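PDB 5OJ5: photosystem II assembly protein Ycf48 from Thermosynechococcus elongatus, which probably acts early in photosystem II assembly and in replacing photodamaged D1, and binds the C-terminal prepropeptide of the D1 protein. Local coordinates for residues His68-Gly73 against Val105-Asn110; Trp113-Gly116 against Ile120-His123; Ser154-Thr159 against Leu188-Ser193; Ala163-Lys168 against Trp174-Gln179; Tyr206-Pro211 against Glu217-Thr222. All coordinates share one frame; numbering follows the deposited sequence.

Contact 1 of 5, residues His68-Gly73 against Val105-Asn110; sequences HGWLVG and VSFQGN
Trp70 and Phe107 both carry CG beside their own backbone N (chi1 -69° and -82°), and this lays the indole and the benzene ring against each other with planes only 16° apart. The rings are displaced, with only their rims adjacent: Phe107 CE2 reaches Trp70 CD1 at 3.5 Å, and the centroids of the phenyl and the five-membered ring are 4.9 Å apart. Flat, broad groups suit this spot, where no backbone hydrogen bond joins the segments. Further along, slimmer valines suffice. Both methyls of Val72 close on Val105, CG1 coming to 3.9 Å from Val105 CB. At the polar end, one water joins His68 ND1 to Asn110 OD1. The indole is fixed from outside the pair, Trp70 NE1 bonding to Gly127 O and Trp131 meeting the ring edge-to-face. The contact packs one propeller blade on the next: strand 69-73, second in its sheet between 58-63 and 77-81, faces strand 101-108, which begins the following sheet, and Ile114 of strand 111-117 touches both valines.

Contact 2 of 5, residues Trp113-Gly116 against Ile120-His123; sequences WIVG and IMLH
Trp113 and His123 leave the same face of the hairpin as neighbours, the imidazole over one face of the indole. His123 CD2 sits 3.4 Å above the indole plane, near its centre, but the two rings are inclined at 46°, so the pair is neither a stack nor a T-shape. Met121 approaches the same indole quite differently: its sulfur is at the edge, SD 4.0 Å from Trp113 CZ3, a Met-aromatic contact. The methionine starts out extended and bends at its last torsion (chi3 -70°), which turns CE to 3.7 Å from Val115 CG1. A flexible thioether can thus serve an aromatic edge and a methyl group together. On the reverse face Ile114 and Leu122 cross, their CB atoms 4.1 Å apart, and Leu122 also packs on the bound peptide. Gly116, without a side chain, lets Ile120 CG2 come within 3.7 Å of its CA. Backbone bonds pair Ile114 with Leu122 in both directions, the one from Leu122 N to Ile114 O being 2.8 Å long. His123 NE2 is held by Glu111 OE2. This is an antiparallel beta hairpin, joining the second and third strands of a four-stranded propeller blade.

Contact 3 of 5, residues Ser154-Thr159 against Leu188-Ser193; sequences SAEMIT and LNRSPS
Arg190 reaches across to Glu156 with a chain that is extended from CB through CG and CD, its CG lying opposite the backbone N (chi1 -170°). Those methylenes serve as a spacer, and the side chain also touches Lys148. The polar work begins at NE, which donates to Glu156 OE1 at 3.0 Å; CZ follows at 3.4 Å from the same oxygen, and NH2, the arm on that side, donates to OE1 at 2.9 Å. The guanidinium therefore grips side-on, both nitrogens sharing one oxygen that lies in its plane. The carboxylate is turned 61° from that plane, and both donors come from the same face of it, NE on the anti side and NH2 from above. In the propeller this salt bridge spans two blades: Glu156 stands on the second strand of one sheet, Arg190 on the first strand of the next. Long charged side chains suit two strands too far apart to share backbone bonds. Tyr196 OH bonds to Glu156 OE1 as well and shares the single N-H of Arg190 NE, an arrangement consistent with fixing both groups. Glu156 OE2 has a long, weak ion pair with Arg166. Beside these charges the packing is hydrocarbon, Ile158 CG2 touching Leu188 CD2 at 4.0 Å.

Contact 4 of 5, residues Ala163-Lys168 against Trp174-Gln179; sequences AIYRTK and WQALVQ
Ile164 O receives two backbone N-H groups, from Leu177 N at 2.8 Å and Val178 N at 3.1 Å. The second lies on a lone pair in the carbonyl plane, while the first is tilted 23° out of it. Because Leu177 and Val178 both face Ile164, their side chains share it: Leu177 CD1 meets Ile164 CG2, and Val178 CG2 packs at 3.8 Å on Ile164 CD1. Branched aliphatic side chains suit this place, since each offers several methyls to its neighbours. The same Leu177 CD1 also rests over one face of the Arg166 guanidinium, 3.4 Å from NH1. On the reverse face Tyr165 CE1 lies 3.6 Å from Ala176 CB, whose small size admits the ring. At the far end Thr167 stands over the six-membered ring of Trp174 in a CH-pi contact, its CB 3.6 Å from the centroid; OG1 opposite the backbone N (chi1 -172°) turns CG2 to the ring.

Around this shell, Arg166 and Gln175 exchange backbone hydrogen bonds in both directions. One water bridges Tyr165 OH and Gln179 OE1, another Arg166 NH1 and Gln175 OE1. Thr167 OG1 is bonded to Asn173 O and to the amides of Asp169 and Gly171, tying down the connecting loop. Trp209 of the neighbouring blade backs Ile164, Leu177 and Val178. The whole is an antiparallel hairpin of the two outer strands of a propeller blade, interrupted by a classic beta bulge.

Contact 5 of 5, residues Tyr206-Pro211 against Glu217-Thr222; sequences YSTWEP and EPHNRT
Thr208 OG1 is gripped by His219 NE2 at 2.8 Å and by a water at 2.7 Å, which in turn gives a weak bond to Glu217 OE2. The hydroxyl meets the imidazole at its edge, in the ring plane; either group could be the donor. OG1 of Thr208 lies between its backbone N and carbonyl carbon (chi1 58°), which aims it at the histidine and sends CG2 to the edge of the Tyr206 ring. A beta-branched hydroxyl residue can thus serve both a polar and an aromatic neighbour. His219 itself lies across Tyr206. Its CB sits over one face of the phenol, 3.6 Å from the centroid, and the two rings run nearly parallel, 22° apart; their centroids are 4.8 Å apart, so the overlap is slight. Backbone bonds pair Tyr206 with His219 and Thr208 with Glu217 in both directions, the shortest being His219 N to Tyr206 O at 2.7 Å. Tyr206 OH has a weak bond to Trp258 NE1. Past the strand, Arg221 is tied by its guanidinium to Ser204 O and Ser224 O. This antiparallel hairpin forms the outer strand pair of a propeller blade and lies wholly within the Arg-rich patch.

How the contacts relate
The five contacts run round one arc of the seven-bladed propeller. Contacts 2, 4 and 5 are hairpins inside three successive blades, while contacts 1 and 3 pack one blade on the next. Contact 1 joins contact 2 by a probable backbone hydrogen bond, Ser106 N to Trp113 O, 2.9 Å. From there Trp113 CE2 lies 3.6 Å from Ala155 CB of contact 3, and Met121 CE 3.5 Å from Trp174 CZ2 of contact 4. Contact 4, nested along the chain inside the loop closed by contact 3, meets contact 5 where Ile164 CD1 lies 3.5 Å from Trp209 CD2. The centres of contacts 1 and 5 are about 29 Å apart. Contact 2, which packs on the bound peptide, is centred about 27 Å from contact 5 in the Arg-rich patch.

Contact 1 of 5, residues His68-Gly73 against Val105-Asn110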
# COMPACT_ATOMS: atom_id res chain seq x y z
N HIS A 68 -0.98 18.95 1.97
CA HIS A 68 -2.35 18.71 1.53
C HIS A 68 -2.44 17.30 0.98
O HIS A 68 -1.73 16.96 0.04
CB HIS A 68 -2.69 19.73 0.44
CG HIS A 68 -4.13 19.74 0.03
ND1 HIS A 68 -4.56 20.38 -1.12
CD2 HIS A 68 -5.24 19.25 0.63
CE1 HIS A 68 -5.88 20.27 -1.21
NE2 HIS A 68 -6.31 19.57 -0.17
N GLY A 69 -3.31 16.49 1.57
CA GLY A 69 -3.45 15.12 1.14
C GLY A 69 -4.81 14.56 1.46
O GLY A 69 -5.66 15.20 2.09
N TRP A 70 -5.02 13.32 1.01
CA TRP A 70 -6.29 12.62 1.07
C TRP A 70 -6.07 11.18 1.48
O TRP A 70 -5.07 10.55 1.09
CB TRP A 70 -6.99 12.66 -0.31
CG TRP A 70 -7.48 14.03 -0.70
CD1 TRP A 70 -6.76 15.01 -1.28
CD2 TRP A 70 -8.79 14.54 -0.48
NE1 TRP A 70 -7.55 16.15 -1.42
CE2 TRP A 70 -8.80 15.86 -0.98
CE3 TRP A 70 -9.96 14.00 0.05
CZ2 TRP A 70 -9.96 16.67 -0.95
CZ3 TRP A 70 -11.11 14.82 0.03
CH2 TRP A 70 -11.08 16.11 -0.47
N LEU A 71 -7.04 10.63 2.20
CA LEU A 71 -7.07 9.21 2.50
C LEU A 71 -8.46 8.67 2.16
O LEU A 71 -9.45 9.41 2.11
CB LEU A 71 -6.64 8.90 3.93
CG LEU A 71 -7.47 9.46 5.10
CD1 LEU A 71 -8.78 8.67 5.30
CD2 LEU A 71 -6.65 9.45 6.38
N VAL A 72 -8.50 7.36 1.91
CA VAL A 72 -9.72 6.70 1.48
C VAL A 72 -9.83 5.34 2.15
O VAL A 72 -8.82 4.73 2.54
CB VAL A 72 -9.81 6.52 -0.06
CG1 VAL A 72 -9.74 7.85 -0.76
CG2 VAL A 72 -8.72 5.57 -0.58
N GLY A 73 -11.06 4.82 2.23
CA GLY A 73 -11.23 3.46 2.74
C GLY A 73 -12.61 2.93 2.55
O GLY A 73 -13.35 3.29 1.62
N VAL A 105 -6.07 5.62 -3.84
CA VAL A 105 -6.11 7.04 -4.17
C VAL A 105 -4.72 7.44 -4.62
O VAL A 105 -3.71 7.00 -4.04
CB VAL A 105 -6.60 7.91 -2.99
CG1 VAL A 105 -5.73 7.73 -1.72
CG2 VAL A 105 -6.70 9.39 -3.37
N SER A 106 -4.64 8.29 -5.65
CA SER A 106 -3.33 8.71 -6.15
C SER A 106 -3.43 10.10 -6.72
O SER A 106 -4.26 10.34 -7.61
CB SER A 106 -2.87 7.74 -7.23
OG SER A 106 -1.62 8.11 -7.77
N PHE A 107 -2.55 10.98 -6.26
CA PHE A 107 -2.41 12.34 -6.81
C PHE A 107 -1.05 12.49 -7.47
O PHE A 107 -0.04 11.91 -7.05
CB PHE A 107 -2.50 13.38 -5.68
CG PHE A 107 -3.93 13.69 -5.30
CD1 PHE A 107 -4.57 14.80 -5.86
CD2 PHE A 107 -4.65 12.87 -4.42
CE1 PHE A 107 -5.88 15.10 -5.56
CE2 PHE A 107 -6.00 13.18 -4.11
CZ PHE A 107 -6.60 14.29 -4.69
N GLN A 108 -1.05 13.32 -8.50
CA GLN A 108 0.19 13.89 -9.05
C GLN A 108 -0.11 15.39 -9.14
O GLN A 108 -0.89 15.84 -9.99
CB GLN A 108 0.53 13.29 -10.40
CG GLN A 108 1.79 13.89 -11.02
CD GLN A 108 2.96 13.84 -10.08
OE1 GLN A 108 3.59 14.89 -9.80
NE2 GLN A 108 3.30 12.69 -9.61
N GLY A 109 0.42 16.14 -8.20
CA GLY A 109 -0.03 17.53 -8.05
C GLY A 109 -1.51 17.58 -7.77
O GLY A 109 -2.05 16.75 -7.02
N ASN A 110 -2.22 18.53 -8.37
CA ASN A 110 -3.65 18.70 -8.10
C ASN A 110 -4.53 17.68 -8.82
O ASN A 110 -5.75 17.70 -8.60
CB ASN A 110 -4.12 20.12 -8.44
CG ASN A 110 -4.21 21.04 -7.20
OD1 ASN A 110 -3.96 20.65 -6.07
ND2 ASN A 110 -4.62 22.26 -7.43
O HOH W 1 -3.96 21.71 -3.55

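Contact 2 of 5, residues Trp113-Gly116 against Ile120-His123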
# COMPACT_ATOMS: atom_id res chain seq x y z
N TRP A 113 -7.07 10.74 -8.36
CA TRP A 113 -7.93 9.65 -8.79
C TRP A 113 -8.22 8.76 -7.60
O TRP A 113 -7.33 8.52 -6.76
CB TRP A 113 -7.21 8.79 -9.84
CG TRP A 113 -6.66 9.52 -11.02
CD1 TRP A 113 -5.53 10.26 -11.06
CD2 TRP A 113 -7.21 9.56 -12.33
NE1 TRP A 113 -5.33 10.76 -12.34
CE2 TRP A 113 -6.35 10.34 -13.13
CE3 TRP A 113 -8.34 8.97 -12.91
CZ2 TRP A 113 -6.59 10.56 -14.50
CZ3 TRP A 113 -8.60 9.20 -14.27
CH2 TRP A 113 -7.71 9.98 -15.03
N ILE A 114 -9.44 8.24 -7.52
CA ILE A 114 -9.82 7.22 -6.54
C ILE A 114 -10.50 6.10 -7.31
O ILE A 114 -11.32 6.37 -8.19
CB ILE A 114 -10.81 7.79 -5.50
CG1 ILE A 114 -10.15 8.90 -4.68
CG2 ILE A 114 -11.33 6.67 -4.59
CD1 ILE A 114 -11.16 9.73 -3.88
N VAL A 115 -10.19 4.85 -6.96
CA VAL A 115 -10.96 3.74 -7.50
C VAL A 115 -11.39 2.81 -6.38
O VAL A 115 -10.78 2.73 -5.31
CB VAL A 115 -10.21 2.96 -8.60
CG1 VAL A 115 -9.92 3.85 -9.78
CG2 VAL A 115 -8.91 2.31 -8.07
N GLY A 116 -12.44 2.05 -6.67
CA GLY A 116 -12.96 1.13 -5.69
C GLY A 116 -13.87 0.09 -6.28
O GLY A 116 -14.07 -0.01 -7.50
N ILE A 120 -15.99 1.78 -9.30
CA ILE A 120 -16.16 3.23 -9.22
C ILE A 120 -14.81 3.85 -9.47
O ILE A 120 -13.76 3.34 -9.04
CB ILE A 120 -16.76 3.67 -7.86
CG1 ILE A 120 -17.04 5.18 -7.84
CG2 ILE A 120 -15.90 3.21 -6.69
CD1 ILE A 120 -18.00 5.60 -6.75
N MET A 121 -14.86 5.00 -10.15
CA MET A 121 -13.69 5.84 -10.38
C MET A 121 -14.10 7.30 -10.20
O MET A 121 -15.07 7.75 -10.80
CB MET A 121 -13.12 5.62 -11.79
CG MET A 121 -11.94 6.54 -12.11
SD MET A 121 -11.19 6.22 -13.70
CE MET A 121 -10.41 4.66 -13.37
N LEU A 122 -13.32 8.00 -9.39
CA LEU A 122 -13.49 9.43 -9.16
C LEU A 122 -12.22 10.15 -9.58
O LEU A 122 -11.10 9.62 -9.48
CB LEU A 122 -13.73 9.69 -7.68
CG LEU A 122 -14.87 8.90 -7.03
CD1 LEU A 122 -14.91 9.14 -5.53
CD2 LEU A 122 -16.19 9.22 -7.65
N HIS A 123 -12.39 11.39 -10.02
CA HIS A 123 -11.30 12.18 -10.56
C HIS A 123 -11.46 13.63 -10.13
O HIS A 123 -12.57 14.17 -10.08
CB HIS A 123 -11.32 12.04 -12.09
CG HIS A 123 -10.26 12.81 -12.82
ND1 HIS A 123 -10.57 13.79 -13.73
CD2 HIS A 123 -8.92 12.71 -12.82
CE1 HIS A 123 -9.46 14.26 -14.26
NE2 HIS A 123 -8.44 13.64 -13.72

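Contact 3 of 5, residues Ser154-Thr159 against Leu188-Ser193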
# COMPACT_ATOMS: atom_id res chain seq x y z
N SER A 154 -2.81 11.63 -17.52
CA SER A 154 -2.47 10.22 -17.68
C SER A 154 -2.58 9.48 -16.34
O SER A 154 -2.27 10.02 -15.27
CB SER A 154 -1.05 10.09 -18.22
OG SER A 154 -0.96 10.43 -19.61
N ALA A 155 -2.98 8.21 -16.43
CA ALA A 155 -3.06 7.37 -15.24
C ALA A 155 -3.03 5.92 -15.69
O ALA A 155 -3.37 5.59 -16.84
CB ALA A 155 -4.31 7.64 -14.43
N GLU A 156 -2.65 5.04 -14.78
CA GLU A 156 -2.74 3.60 -15.00
C GLU A 156 -3.58 2.96 -13.92
O GLU A 156 -3.55 3.37 -12.78
CB GLU A 156 -1.42 2.98 -15.06
CG GLU A 156 -0.48 3.20 -14.07
CD GLU A 156 0.91 2.81 -14.57
OE1 GLU A 156 1.64 2.19 -13.79
OE2 GLU A 156 1.30 3.06 -15.75
N MET A 157 -4.34 1.95 -14.33
CA MET A 157 -5.26 1.24 -13.46
C MET A 157 -5.04 -0.26 -13.57
O MET A 157 -4.84 -0.78 -14.67
CB MET A 157 -6.72 1.60 -13.90
CG MET A 157 -7.77 0.83 -13.09
SD MET A 157 -9.45 1.32 -13.33
CE MET A 157 -9.64 1.16 -15.11
N ILE A 158 -5.11 -0.94 -12.44
CA ILE A 158 -5.04 -2.40 -12.42
C ILE A 158 -6.29 -2.90 -11.73
O ILE A 158 -6.67 -2.39 -10.66
CB ILE A 158 -3.77 -2.91 -11.71
CG1 ILE A 158 -2.56 -2.30 -12.43
CG2 ILE A 158 -3.71 -4.45 -11.79
CD1 ILE A 158 -1.23 -2.94 -12.07
N THR A 159 -6.91 -3.94 -12.30
CA THR A 159 -8.07 -4.55 -11.65
C THR A 159 -7.66 -5.60 -10.66
O THR A 159 -6.51 -6.01 -10.58
CB THR A 159 -9.06 -5.14 -12.66
OG1 THR A 159 -8.54 -6.36 -13.17
CG2 THR A 159 -9.39 -4.15 -13.80
N LEU A 188 -0.46 -6.46 -4.22
CA LEU A 188 0.03 -5.83 -5.43
C LEU A 188 0.88 -4.65 -5.03
O LEU A 188 0.44 -3.82 -4.23
CB LEU A 188 -1.17 -5.35 -6.26
CG LEU A 188 -0.87 -4.56 -7.52
CD1 LEU A 188 -0.12 -5.38 -8.56
CD2 LEU A 188 -2.16 -4.00 -8.12
N ASN A 189 2.08 -4.52 -5.60
CA ASN A 189 2.93 -3.36 -5.34
C ASN A 189 3.59 -2.92 -6.63
O ASN A 189 3.78 -3.71 -7.56
CB ASN A 189 3.97 -3.64 -4.24
CG ASN A 189 3.41 -3.36 -2.87
OD1 ASN A 189 2.93 -2.25 -2.63
ND2 ASN A 189 3.42 -4.34 -1.99
N ARG A 190 3.97 -1.65 -6.67
CA ARG A 190 4.52 -0.97 -7.84
C ARG A 190 5.94 -0.48 -7.57
O ARG A 190 6.25 -0.05 -6.45
CB ARG A 190 3.61 0.23 -8.17
CG ARG A 190 3.95 0.87 -9.50
CD ARG A 190 3.04 2.07 -9.74
NE ARG A 190 3.05 2.55 -11.11
CZ ARG A 190 3.90 3.47 -11.58
NH1 ARG A 190 4.83 4.00 -10.80
NH2 ARG A 190 3.82 3.82 -12.86
N SER A 191 6.79 -0.53 -8.59
CA SER A 191 8.15 0.01 -8.48
C SER A 191 8.19 1.45 -9.02
O SER A 191 7.30 1.89 -9.75
CB SER A 191 9.13 -0.87 -9.23
OG SER A 191 9.16 -0.48 -10.59
N PRO A 192 9.29 2.16 -8.80
CA PRO A 192 9.44 3.53 -9.35
C PRO A 192 9.40 3.59 -10.84
O PRO A 192 9.05 4.63 -11.40
CB PRO A 192 10.80 4.00 -8.81
CG PRO A 192 10.95 3.27 -7.53
CD PRO A 192 10.30 1.86 -7.78
N SER A 193 9.78 2.53 -11.52
CA SER A 193 9.75 2.54 -12.96
C SER A 193 8.52 1.89 -13.52
O SER A 193 8.47 1.60 -14.73
CB SER A 193 11.00 1.93 -13.50
OG SER A 193 11.12 0.70 -12.89

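Contact 4 of 5, residues Ala163-Lys168 against Trp174-Gln179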
# COMPACT_ATOMS: atom_id res chain seq x y z
N ALA A 163 -5.90 -7.16 -14.74
CA ALA A 163 -5.97 -6.48 -16.04
C ALA A 163 -5.45 -5.06 -15.86
O ALA A 163 -5.69 -4.43 -14.83
CB ALA A 163 -7.43 -6.48 -16.55
N ILE A 164 -4.65 -4.60 -16.82
CA ILE A 164 -3.92 -3.34 -16.71
C ILE A 164 -4.34 -2.44 -17.86
O ILE A 164 -4.30 -2.86 -19.02
CB ILE A 164 -2.40 -3.56 -16.75
CG1 ILE A 164 -1.97 -4.56 -15.68
CG2 ILE A 164 -1.67 -2.21 -16.63
CD1 ILE A 164 -0.46 -4.82 -15.65
N TYR A 165 -4.71 -1.21 -17.54
CA TYR A 165 -5.17 -0.21 -18.50
C TYR A 165 -4.45 1.12 -18.26
O TYR A 165 -4.07 1.44 -17.13
CB TYR A 165 -6.67 0.04 -18.34
CG TYR A 165 -7.46 -1.18 -18.63
CD1 TYR A 165 -7.98 -1.41 -19.89
CD2 TYR A 165 -7.67 -2.15 -17.63
CE1 TYR A 165 -8.66 -2.58 -20.17
CE2 TYR A 165 -8.35 -3.30 -17.88
CZ TYR A 165 -8.82 -3.51 -19.16
OH TYR A 165 -9.51 -4.67 -19.39
N ARG A 166 -4.34 1.91 -19.31
CA ARG A 166 -3.78 3.25 -19.20
C ARG A 166 -4.68 4.24 -19.92
O ARG A 166 -5.23 3.94 -20.98
CB ARG A 166 -2.35 3.31 -19.78
CG ARG A 166 -1.53 4.57 -19.52
CD ARG A 166 -0.10 4.47 -20.13
NE ARG A 166 0.81 3.66 -19.30
CZ ARG A 166 1.55 2.65 -19.76
NH1 ARG A 166 1.46 2.31 -21.04
NH2 ARG A 166 2.35 1.98 -18.94
N THR A 167 -4.82 5.43 -19.36
CA THR A 167 -5.45 6.56 -20.03
C THR A 167 -4.41 7.65 -20.21
O THR A 167 -3.52 7.83 -19.36
CB THR A 167 -6.67 7.12 -19.24
OG1 THR A 167 -7.36 8.09 -20.03
CG2 THR A 167 -6.27 7.76 -17.92
N LYS A 168 -4.59 8.41 -21.29
CA LYS A 168 -3.81 9.62 -21.54
C LYS A 168 -4.72 10.82 -21.68
O LYS A 168 -4.22 11.91 -21.97
CB LYS A 168 -2.96 9.44 -22.79
CG LYS A 168 -1.95 8.33 -22.67
CD LYS A 168 -1.22 8.13 -24.02
CE LYS A 168 -0.21 7.02 -23.98
NZ LYS A 168 0.40 6.83 -25.33
N TRP A 174 -9.41 4.35 -22.44
CA TRP A 174 -8.47 3.48 -21.77
C TRP A 174 -7.93 2.50 -22.78
O TRP A 174 -8.69 1.89 -23.55
CB TRP A 174 -9.15 2.75 -20.61
CG TRP A 174 -9.57 3.68 -19.54
CD1 TRP A 174 -10.71 4.44 -19.50
CD2 TRP A 174 -8.80 4.07 -18.38
NE1 TRP A 174 -10.73 5.23 -18.38
CE2 TRP A 174 -9.56 5.04 -17.69
CE3 TRP A 174 -7.54 3.70 -17.88
CZ2 TRP A 174 -9.12 5.63 -16.51
CZ3 TRP A 174 -7.09 4.29 -16.69
CH2 TRP A 174 -7.90 5.25 -16.01
N GLN A 175 -6.63 2.32 -22.79
CA GLN A 175 -5.97 1.32 -23.61
C GLN A 175 -5.64 0.13 -22.73
O GLN A 175 -5.07 0.29 -21.65
CB GLN A 175 -4.68 1.90 -24.19
CG GLN A 175 -3.65 0.85 -24.74
CD GLN A 175 -2.33 1.50 -25.12
OE1 GLN A 175 -2.15 2.70 -24.91
NE2 GLN A 175 -1.36 0.71 -25.59
N ALA A 176 -5.99 -1.05 -23.19
CA ALA A 176 -5.65 -2.28 -22.50
C ALA A 176 -4.19 -2.61 -22.73
O ALA A 176 -3.73 -2.71 -23.88
CB ALA A 176 -6.56 -3.39 -23.00
N LEU A 177 -3.44 -2.74 -21.66
CA LEU A 177 -2.07 -3.21 -21.71
C LEU A 177 -1.97 -4.68 -21.42
O LEU A 177 -1.18 -5.37 -22.07
CB LEU A 177 -1.19 -2.44 -20.73
CG LEU A 177 -1.23 -0.94 -20.88
CD1 LEU A 177 -0.31 -0.34 -19.84
CD2 LEU A 177 -0.89 -0.50 -22.25
N VAL A 178 -2.79 -5.18 -20.49
CA VAL A 178 -2.84 -6.60 -20.16
C VAL A 178 -4.31 -6.95 -20.00
O VAL A 178 -5.00 -6.36 -19.16
CB VAL A 178 -2.08 -6.95 -18.86
CG1 VAL A 178 -2.30 -8.41 -18.47
CG2 VAL A 178 -0.60 -6.65 -19.01
N GLN A 179 -4.78 -7.93 -20.78
CA GLN A 179 -6.15 -8.44 -20.65
C GLN A 179 -6.19 -9.87 -20.17
O GLN A 179 -7.29 -10.39 -19.94
CB GLN A 179 -6.86 -8.38 -22.01
CG GLN A 179 -7.03 -6.97 -22.48
CD GLN A 179 -7.89 -6.86 -23.71
OE1 GLN A 179 -9.10 -6.97 -23.63
NE2 GLN A 179 -7.26 -6.60 -24.84
O HOH W 2 -10.33 -5.58 -21.66
O HOH W 3 -0.27 3.25 -23.16

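Contact 5 of 5, residues Tyr206-Pro211 against Glu217-Thr222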
# COMPACT_ATOMS: atom_id res chain seq x y z
N TYR A 206 4.03 -15.96 -7.32
CA TYR A 206 3.87 -14.55 -7.58
C TYR A 206 4.04 -14.32 -9.07
O TYR A 206 4.50 -15.19 -9.80
CB TYR A 206 4.82 -13.70 -6.74
CG TYR A 206 6.28 -13.82 -7.08
CD1 TYR A 206 6.92 -12.85 -7.88
CD2 TYR A 206 7.08 -14.83 -6.56
CE1 TYR A 206 8.27 -12.92 -8.17
CE2 TYR A 206 8.44 -14.91 -6.86
CZ TYR A 206 9.02 -13.94 -7.66
OH TYR A 206 10.37 -14.04 -7.93
N SER A 207 3.66 -13.12 -9.48
CA SER A 207 3.75 -12.73 -10.88
C SER A 207 4.33 -11.32 -10.96
O SER A 207 4.13 -10.49 -10.07
CB SER A 207 2.42 -12.76 -11.59
OG SER A 207 1.86 -14.08 -11.50
N THR A 208 5.04 -11.04 -12.05
CA THR A 208 5.58 -9.71 -12.32
C THR A 208 5.13 -9.21 -13.68
O THR A 208 4.87 -9.99 -14.60
CB THR A 208 7.11 -9.68 -12.22
OG1 THR A 208 7.67 -10.61 -13.15
CG2 THR A 208 7.62 -10.01 -10.81
N TRP A 209 5.09 -7.89 -13.81
CA TRP A 209 4.79 -7.27 -15.10
C TRP A 209 5.60 -6.00 -15.22
O TRP A 209 5.74 -5.27 -14.26
CB TRP A 209 3.29 -6.95 -15.22
CG TRP A 209 2.97 -6.25 -16.54
CD1 TRP A 209 2.75 -6.85 -17.72
CD2 TRP A 209 2.91 -4.83 -16.76
NE1 TRP A 209 2.51 -5.87 -18.69
CE2 TRP A 209 2.58 -4.64 -18.10
CE3 TRP A 209 3.06 -3.73 -15.93
CZ2 TRP A 209 2.42 -3.36 -18.66
CZ3 TRP A 209 2.90 -2.46 -16.48
CH2 TRP A 209 2.58 -2.30 -17.82
N GLU A 210 6.08 -5.72 -16.43
CA GLU A 210 6.67 -4.42 -16.71
C GLU A 210 6.18 -3.96 -18.07
O GLU A 210 5.82 -4.77 -18.92
CB GLU A 210 8.19 -4.43 -16.70
CG GLU A 210 8.81 -5.32 -17.66
CD GLU A 210 10.32 -5.18 -17.58
OE1 GLU A 210 10.86 -4.10 -17.89
OE2 GLU A 210 10.95 -6.16 -17.15
N PRO A 211 6.20 -2.64 -18.30
CA PRO A 211 5.75 -2.08 -19.57
C PRO A 211 6.42 -2.79 -20.72
O PRO A 211 7.63 -3.08 -20.68
CB PRO A 211 6.19 -0.62 -19.48
CG PRO A 211 6.07 -0.33 -18.04
CD PRO A 211 6.44 -1.59 -17.30
N GLU A 217 4.14 -12.43 -15.85
CA GLU A 217 5.06 -13.56 -15.84
C GLU A 217 5.00 -14.23 -14.48
O GLU A 217 5.34 -13.59 -13.48
CB GLU A 217 6.48 -13.04 -16.09
CG GLU A 217 7.56 -14.11 -16.04
CD GLU A 217 8.84 -13.62 -16.69
OE1 GLU A 217 9.65 -14.47 -17.12
OE2 GLU A 217 9.06 -12.38 -16.75
N PRO A 218 4.60 -15.51 -14.38
CA PRO A 218 4.56 -16.19 -13.08
C PRO A 218 5.94 -16.67 -12.68
O PRO A 218 6.80 -16.99 -13.51
CB PRO A 218 3.64 -17.39 -13.36
CG PRO A 218 3.86 -17.70 -14.81
CD PRO A 218 4.08 -16.36 -15.47
N HIS A 219 6.14 -16.73 -11.38
CA HIS A 219 7.39 -17.18 -10.76
C HIS A 219 7.02 -18.07 -9.57
O HIS A 219 6.17 -17.70 -8.76
CB HIS A 219 8.19 -16.00 -10.22
CG HIS A 219 8.51 -14.98 -11.24
ND1 HIS A 219 9.58 -15.07 -12.09
CD2 HIS A 219 7.85 -13.85 -11.57
CE1 HIS A 219 9.58 -14.00 -12.88
NE2 HIS A 219 8.55 -13.23 -12.55
N ASN A 220 7.59 -19.27 -9.46
CA ASN A 220 7.26 -20.06 -8.27
C ASN A 220 7.85 -19.41 -7.01
O ASN A 220 8.87 -18.71 -7.05
CB ASN A 220 7.73 -21.52 -8.35
CG ASN A 220 6.88 -22.49 -7.48
OD1 ASN A 220 5.94 -22.09 -6.75
ND2 ASN A 220 7.19 -23.79 -7.60
N ARG A 221 7.19 -19.65 -5.90
CA ARG A 221 7.69 -19.22 -4.59
C ARG A 221 8.95 -20.03 -4.25
O ARG A 221 9.23 -21.08 -4.82
CB ARG A 221 6.61 -19.31 -3.51
CG ARG A 221 6.31 -20.71 -3.01
CD ARG A 221 5.24 -20.61 -1.97
NE ARG A 221 5.00 -21.87 -1.27
CZ ARG A 221 4.21 -22.84 -1.71
NH1 ARG A 221 3.61 -22.74 -2.89
NH2 ARG A 221 4.07 -23.94 -0.98
N THR A 222 9.70 -19.52 -3.28
CA THR A 222 10.99 -20.08 -2.95
C THR A 222 11.04 -20.54 -1.50
O THR A 222 12.13 -20.89 -0.99
CB THR A 222 12.12 -19.13 -3.31
OG1 THR A 222 11.84 -17.85 -2.74
CG2 THR A 222 12.22 -18.97 -4.85
O HOH W 4 8.00 -9.36 -15.54